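Local coordinates for protein phage related exonuclease (Haemophilus somnus 129PT, PDB 3K93) that is probably a phage-type nuclease that degrades DNA by metal-dependent hydrolysis of its phosphodiester bonds, at residues Ile109-Lys113 with Gln140-Met145; Ala153-Leu159 with Arg188-Ile194. All blocks are in the same frame, centred on the assembly; numbering follows the deposited sequence. Where two conformers were deposited one is given.

Contact 1 of 2, residues Ile109-Lys113 with Gln140-Met145; sequences IIDTK and QMQGYM. With NA (sodium ion), chain B.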
loop_
_atom_site.group_PDB
_atom_site.type_symbol
_atom_site.label_atom_id
_atom_site.label_comp_id
_atom_site.label_asym_id
_atom_site.label_seq_id
_atom_site.Cartn_x
_atom_site.Cartn_y
_atom_site.Cartn_z
ATOM N N ILE A 109 -22.356 -11.351 -24.109
ATOM C CA ILE A 109 -21.777 -10.033 -23.871
ATOM C C ILE A 109 -20.267 -10.117 -24.089
ATOM O O ILE A 109 -19.622 -11.055 -23.643
ATOM C CB ILE A 109 -22.022 -9.567 -22.418
ATOM C CG1 ILE A 109 -23.510 -9.404 -22.144
ATOM C CG2 ILE A 109 -21.280 -8.253 -22.108
ATOM C CD1 ILE A 109 -24.125 -8.177 -22.856
ATOM N N ILE A 110 -19.703 -9.122 -24.759
ATOM C CA ILE A 110 -18.266 -8.971 -24.806
ATOM C C ILE A 110 -17.907 -7.679 -24.160
ATOM O O ILE A 110 -18.613 -6.697 -24.340
ATOM C CB ILE A 110 -17.718 -9.001 -26.230
ATOM C CG1 ILE A 110 -18.019 -10.345 -26.880
ATOM C CG2 ILE A 110 -16.189 -8.811 -26.208
ATOM C CD1 ILE A 110 -17.963 -10.312 -28.438
ATOM N N ASP A 111 -16.827 -7.693 -23.394
ATOM C CA ASP A 111 -16.271 -6.516 -22.774
ATOM C C ASP A 111 -14.759 -6.411 -23.098
ATOM O O ASP A 111 -14.005 -7.381 -22.937
ATOM C CB ASP A 111 -16.467 -6.568 -21.252
ATOM C CG ASP A 111 -16.383 -5.184 -20.613
ATOM O OD1 ASP A 111 -15.246 -4.694 -20.406
ATOM O OD2 ASP A 111 -17.441 -4.539 -20.362
ATOM N N THR A 112 -14.333 -5.238 -23.553
ATOM C CA THR A 112 -12.953 -4.991 -23.875
ATOM C C THR A 112 -12.257 -4.277 -22.695
ATOM O O THR A 112 -12.786 -3.304 -22.150
ATOM C CB THR A 112 -12.837 -4.104 -25.122
ATOM O OG1 THR A 112 -13.523 -2.867 -24.892
ATOM C CG2 THR A 112 -13.395 -4.795 -26.363
ATOM N N LYS A 113 -11.083 -4.760 -22.308
ATOM C CA LYS A 113 -10.271 -4.137 -21.284
ATOM C C LYS A 113 -8.915 -3.804 -21.923
ATOM O O LYS A 113 -8.145 -4.705 -22.255
ATOM C CB LYS A 113 -10.071 -5.106 -20.113
ATOM C CG LYS A 113 -11.401 -5.712 -19.571
ATOM C CD LYS A 113 -12.237 -4.678 -18.859
ATOM C CE LYS A 113 -13.439 -5.343 -18.204
ATOM N NZ LYS A 113 -14.391 -4.357 -17.673
ATOM N N GLN A 140 -18.951 -8.129 -12.675
ATOM C CA GLN A 140 -19.436 -7.138 -13.631
ATOM C C GLN A 140 -20.151 -7.827 -14.795
ATOM O O GLN A 140 -21.206 -7.356 -15.244
ATOM C CB GLN A 140 -18.277 -6.300 -14.153
ATOM C CG GLN A 140 -18.625 -5.187 -15.139
ATOM C CD GLN A 140 -17.410 -4.573 -15.824
ATOM O OE1 GLN A 140 -16.321 -5.145 -15.797
ATOM N NE2 GLN A 140 -17.608 -3.421 -16.483
HETATM N N MSE A 141 -19.570 -8.926 -15.295
HETATM C CA MSE A 141 -20.162 -9.624 -16.443
HETATM C C MSE A 141 -21.482 -10.258 -16.023
HETATM O O MSE A 141 -22.392 -10.347 -16.850
HETATM C CB MSE A 141 -19.233 -10.732 -17.007
HETATM C CG MSE A 141 -17.949 -10.318 -17.723
HETATM SE SE MSE A 141 -18.248 -8.974 -19.026
HETATM C CE MSE A 141 -17.633 -7.549 -17.949
ATOM N N GLN A 142 -21.585 -10.721 -14.761
ATOM C CA GLN A 142 -22.830 -11.341 -14.305
ATOM C C GLN A 142 -23.936 -10.297 -14.291
ATOM O O GLN A 142 -25.070 -10.601 -14.634
ATOM C CB GLN A 142 -22.712 -11.972 -12.933
ATOM C CG GLN A 142 -21.728 -13.090 -12.857
ATOM C CD GLN A 142 -22.180 -14.367 -13.536
ATOM O OE1 GLN A 142 -23.344 -14.514 -13.947
ATOM N NE2 GLN A 142 -21.263 -15.312 -13.632
ATOM N N GLY A 143 -23.575 -9.073 -13.926
ATOM C CA GLY A 143 -24.493 -7.954 -13.941
ATOM C C GLY A 143 -24.945 -7.620 -15.346
ATOM O O GLY A 143 -26.142 -7.400 -15.559
ATOM N N TYR A 144 -24.024 -7.614 -16.327
ATOM C CA TYR A 144 -24.466 -7.386 -17.708
ATOM C C TYR A 144 -25.313 -8.538 -18.249
ATOM O O TYR A 144 -26.260 -8.316 -19.017
ATOM C CB TYR A 144 -23.285 -7.167 -18.650
ATOM C CG TYR A 144 -22.430 -5.924 -18.407
ATOM C CD1 TYR A 144 -22.990 -4.737 -17.996
ATOM C CD2 TYR A 144 -21.062 -5.936 -18.675
ATOM C CE1 TYR A 144 -22.243 -3.607 -17.802
ATOM C CE2 TYR A 144 -20.282 -4.787 -18.473
ATOM C CZ TYR A 144 -20.893 -3.621 -18.042
ATOM O OH TYR A 144 -20.179 -2.463 -17.820
HETATM N N MSE A 145 -24.960 -9.774 -17.917
HETATM C CA MSE A 145 -25.719 -10.914 -18.414
HETATM C C MSE A 145 -27.149 -10.873 -17.856
HETATM O O MSE A 145 -28.108 -11.276 -18.520
HETATM C CB MSE A 145 -25.038 -12.241 -18.067
HETATM C CG MSE A 145 -23.842 -12.539 -18.925
HETATM SE SE MSE A 145 -23.085 -14.287 -18.624
HETATM C CE MSE A 145 -21.883 -13.945 -17.111
HETATM NA NA NA B . -14.761 -2.315 -21.192
HETATM O O HOH W 1 -16.633 -2.080 -19.357
HETATM O O HOH W 2 -14.829 -0.238 -22.833
HETATM O O HOH W 3 -13.449 -1.345 -19.539
#
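Ile109, Asp111 and Lys113 face Gln140, Met141 and Tyr144 in a buried strand-on-helix contact beside the sodium ion, where helix 137-148 packs against strand 108-114. The short segments run 141° apart in direction, and their axes come within 9.4 Å. The polar end is held by Lys113, whose chain bends at CG and then extends toward the helix. Its NZ donates to Gln140 OE1 at 2.8 Å, reaching the amide oxygen obliquely, 16° out of the carbonyl plane. The same NZ makes a weak bond within a salt bridge to Asp111 OD1, while Tyr137 provides a cation-pi partner.

Asp111, with CG anti to the backbone N (chi1 -159°), directs its carboxylate into the site. Asp111 OD1 binds sodium at 2.5 Å, the other ligands being the carbonyl oxygen of Thr112, Asp100 and three waters. Asp111 OD2 lies near the plane of the Tyr144 ring, at its edge, 3.4 Å from Tyr144 CE2, and accepts a bond from water 1, which is also a sodium ligand.

The Asp-Thr-Lys order, with Asp100 upstream, matches the PD-(D/E)XK nuclease core. Gln140 and Tyr144, one helical turn apart, match the QxxxY motif of the RecB and lambda exonuclease relatives. Gln140 is extended beyond CG, and its amide spans the two sides: OE1 receives Lys113, while NE2 gives a bent bond to Tyr144 OH (3.1 Å) and a weak one to water 1. Both ends of the amide are thus engaged, which limits its rotation.

Below this polar layer the contact is apolar. The doubly bent selenomethionine Met141 brings CE to 3.6 Å from Asp111 CB. Crossing Tyr144 at about a right angle, Ile109 sets CG2 4.1 Å from Tyr144 CB.

Contact 2 of 2, residues Ala153-Leu159 with Arg188-Ile194; sequences AQIDFVL and RITTVII
Strand 152-158 and strand 189-195 pair antiparallel from Ala153-Ile194 to Val158-Ile189, on the side of the sheet remote from strand 101-103. Backbone bonds run in reciprocal pairs at Ala153-Ile194, Ile155-Val192 and Phe157-Thr190. Beyond them, Leu159 N bonds to Arg188 O at 2.9 Å. Between these, at the non-hydrogen-bonded positions, CA-H groups approach carbonyl oxygens, as where Thr191 CA lies 3.2 Å from Ile155 O.

Two side-chain bonds add to the backbone pairing. Asp156 and Thr191 lie side by side, and Thr191 OG1 donates to Asp156 OD1 at 2.6 Å from well above the carboxylate plane. Asp156 OD2 has other partners, Arg79 in a salt bridge and Ser75. At the far end, Arg188 bends at chi3 (-79°), which turns the guanidinium back so that NH1 meets Leu159 O at 2.6 Å, nearly in the plane of both groups; NE bonds to Ile183 O.

Apolar contacts divide between the two faces. On the face that carries Asp156 and Thr191, Ile189 CG1 lies 3.8 Å from Val158 CG1, and the Ile189 CG1 branch, anti to the backbone N (chi1 177°), carries CD1 over to the Asp156 carboxylate. On the other face, Ile155 CD1 meets Ile194 CG1 at 3.9 Å. The Phe157 ring turns its edge to Thr190 O and to Val192 CG2, while Ile155 CG2 sits over one ring face.

The face with Ile155, Phe157 and Val192 thus packs on helices 125-135 and 137-148, whereas the other mixes aliphatic groups with Asp156, whose two bonded oxygens probably hold the carboxylate in one orientation.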
loop_
_atom_site.group_PDB
_atom_site.type_symbol
_atom_site.label_atom_id
_atom_site.label_comp_id
_atom_site.label_asym_id
_atom_site.label_seq_id
_atom_site.Cartn_x
_atom_site.Cartn_y
_atom_site.Cartn_z
ATOM N N ALA A 153 -20.468 -14.377 -21.192
ATOM C CA ALA A 153 -19.710 -13.140 -21.342
ATOM C C ALA A 153 -18.269 -13.535 -21.651
ATOM O O ALA A 153 -17.788 -14.572 -21.181
ATOM C CB ALA A 153 -19.745 -12.289 -20.034
ATOM N N GLN A 154 -17.603 -12.719 -22.450
ATOM C CA GLN A 154 -16.221 -12.911 -22.737
ATOM C C GLN A 154 -15.497 -11.607 -22.523
ATOM O O GLN A 154 -15.861 -10.605 -23.100
ATOM C CB GLN A 154 -16.063 -13.420 -24.177
ATOM C CG GLN A 154 -16.671 -14.797 -24.402
ATOM C CD GLN A 154 -16.503 -15.254 -25.799
ATOM O OE1 GLN A 154 -15.599 -14.815 -26.485
ATOM N NE2 GLN A 154 -17.377 -16.138 -26.249
ATOM N N ILE A 155 -14.481 -11.624 -21.671
ATOM C CA ILE A 155 -13.705 -10.428 -21.359
ATOM C C ILE A 155 -12.487 -10.502 -22.247
ATOM O O ILE A 155 -11.679 -11.420 -22.119
ATOM C CB ILE A 155 -13.262 -10.409 -19.887
ATOM C CG1 ILE A 155 -14.459 -10.480 -18.950
ATOM C CG2 ILE A 155 -12.432 -9.181 -19.580
ATOM C CD1 ILE A 155 -14.104 -10.983 -17.544
ATOM N N ASP A 156 -12.383 -9.566 -23.177
ATOM C CA ASP A 156 -11.223 -9.447 -24.073
ATOM C C ASP A 156 -10.221 -8.436 -23.484
ATOM O O ASP A 156 -10.415 -7.218 -23.585
ATOM C CB ASP A 156 -11.685 -8.927 -25.440
ATOM C CG ASP A 156 -12.327 -10.009 -26.325
ATOM O OD1 ASP A 156 -12.366 -11.220 -25.969
ATOM O OD2 ASP A 156 -12.762 -9.625 -27.424
ATOM N N PHE A 157 -9.172 -8.940 -22.841
ATOM C CA PHE A 157 -8.038 -8.129 -22.423
ATOM C C PHE A 157 -7.210 -7.897 -23.685
ATOM O O PHE A 157 -6.779 -8.860 -24.311
ATOM C CB PHE A 157 -7.192 -8.874 -21.404
ATOM C CG PHE A 157 -7.863 -9.049 -20.094
ATOM C CD1 PHE A 157 -7.888 -8.017 -19.181
ATOM C CD2 PHE A 157 -8.455 -10.240 -19.756
ATOM C CE1 PHE A 157 -8.508 -8.175 -17.962
ATOM C CE2 PHE A 157 -9.070 -10.398 -18.527
ATOM C CZ PHE A 157 -9.109 -9.373 -17.647
ATOM N N VAL A 158 -6.998 -6.614 -24.025
ATOM C CA VAL A 158 -6.322 -6.216 -25.249
ATOM C C VAL A 158 -5.236 -5.176 -24.972
ATOM O O VAL A 158 -5.464 -4.184 -24.247
ATOM C CB VAL A 158 -7.326 -5.689 -26.284
ATOM C CG1 VAL A 158 -8.195 -6.830 -26.790
ATOM C CG2 VAL A 158 -8.182 -4.590 -25.698
ATOM N N LEU A 159 -4.042 -5.416 -25.516
ATOM C CA LEU A 159 -2.892 -4.514 -25.380
ATOM C C LEU A 159 -2.610 -3.852 -26.709
ATOM O O LEU A 159 -2.210 -4.526 -27.685
ATOM C CB LEU A 159 -1.627 -5.279 -24.929
ATOM C CG LEU A 159 -0.393 -4.394 -24.757
ATOM C CD1 LEU A 159 -0.623 -3.292 -23.691
ATOM C CD2 LEU A 159 0.905 -5.225 -24.454
ATOM N N ARG A 188 -1.682 -10.287 -28.390
ATOM C CA ARG A 188 -2.011 -9.194 -27.476
ATOM C C ARG A 188 -3.491 -9.137 -27.116
ATOM O O ARG A 188 -3.948 -8.135 -26.602
ATOM C CB ARG A 188 -1.526 -7.857 -28.052
ATOM C CG ARG A 188 -0.028 -7.732 -27.936
ATOM C CD ARG A 188 0.488 -6.370 -28.380
ATOM N NE ARG A 188 0.569 -6.245 -29.833
ATOM C CZ ARG A 188 -0.164 -5.432 -30.592
ATOM N NH1 ARG A 188 -1.088 -4.628 -30.083
ATOM N NH2 ARG A 188 0.022 -5.422 -31.907
ATOM N N ILE A 189 -4.236 -10.207 -27.411
ATOM C CA ILE A 189 -5.613 -10.350 -26.937
ATOM C C ILE A 189 -5.660 -11.643 -26.146
ATOM O O ILE A 189 -5.230 -12.666 -26.643
ATOM C CB ILE A 189 -6.686 -10.286 -28.098
ATOM C CG1 ILE A 189 -8.094 -10.526 -27.537
ATOM C CG2 ILE A 189 -6.381 -11.244 -29.202
ATOM C CD1 ILE A 189 -9.226 -10.148 -28.494
ATOM N N THR A 190 -6.146 -11.585 -24.913
ATOM C CA THR A 190 -6.407 -12.767 -24.117
ATOM C C THR A 190 -7.825 -12.658 -23.632
ATOM O O THR A 190 -8.199 -11.631 -23.039
ATOM C CB THR A 190 -5.460 -12.896 -22.909
ATOM O OG1 THR A 190 -4.114 -12.947 -23.377
ATOM C CG2 THR A 190 -5.737 -14.199 -22.098
ATOM N N THR A 191 -8.618 -13.711 -23.893
ATOM C CA THR A 191 -10.058 -13.717 -23.615
ATOM C C THR A 191 -10.385 -14.649 -22.438
ATOM O O THR A 191 -9.843 -15.739 -22.383
ATOM C CB THR A 191 -10.865 -14.170 -24.848
ATOM O OG1 THR A 191 -10.700 -13.213 -25.900
ATOM C CG2 THR A 191 -12.361 -14.252 -24.514
ATOM N N VAL A 192 -11.224 -14.201 -21.496
ATOM C CA VAL A 192 -11.697 -15.041 -20.390
ATOM C C VAL A 192 -13.220 -15.201 -20.541
ATOM O O VAL A 192 -13.920 -14.226 -20.706
ATOM C CB VAL A 192 -11.367 -14.427 -19.029
ATOM C CG1 VAL A 192 -12.006 -15.252 -17.858
ATOM C CG2 VAL A 192 -9.850 -14.301 -18.845
ATOM N N ILE A 193 -13.705 -16.429 -20.519
ATOM C CA ILE A 193 -15.112 -16.733 -20.761
ATOM C C ILE A 193 -15.759 -16.901 -19.396
ATOM O O ILE A 193 -15.282 -17.675 -18.596
ATOM C CB ILE A 193 -15.271 -18.084 -21.566
ATOM C CG1 ILE A 193 -14.585 -17.995 -22.933
ATOM C CG2 ILE A 193 -16.729 -18.442 -21.758
ATOM C CD1 ILE A 193 -14.361 -19.394 -23.646
ATOM N N ILE A 194 -16.831 -16.167 -19.131
ATOM C CA ILE A 194 -17.563 -16.271 -17.872
ATOM C C ILE A 194 -18.962 -16.828 -18.178
ATOM O O ILE A 194 -19.675 -16.242 -18.987
ATOM C CB ILE A 194 -17.718 -14.874 -17.201
ATOM C CG1 ILE A 194 -16.361 -14.160 -17.041
ATOM C CG2 ILE A 194 -18.375 -15.019 -15.845
ATOM C CD1 ILE A 194 -15.425 -14.794 -16.001
#

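The two contacts share one sheet. Strands 108-114 and 152-158 are parallel neighbours, joined through helices 125-135 and 137-148 in a beta-alpha-beta crossover, so contact 1 supplies a strand and its covering helix and contact 2 adds strand 189-195. Their centres lie about 11 Å apart. Probable backbone hydrogen bonds stitch them together: Asp111 O to Asp156 N at 2.7 Å and Lys113 O to Val158 N at 2.8 Å. Met141 CB also packs 3.4 Å from Ala153 CB. Contact 1 contributes to the sodium site directly. Contact 2 stands behind it, with the Ile155 side chain about 7 Å from the ion at nearest approach.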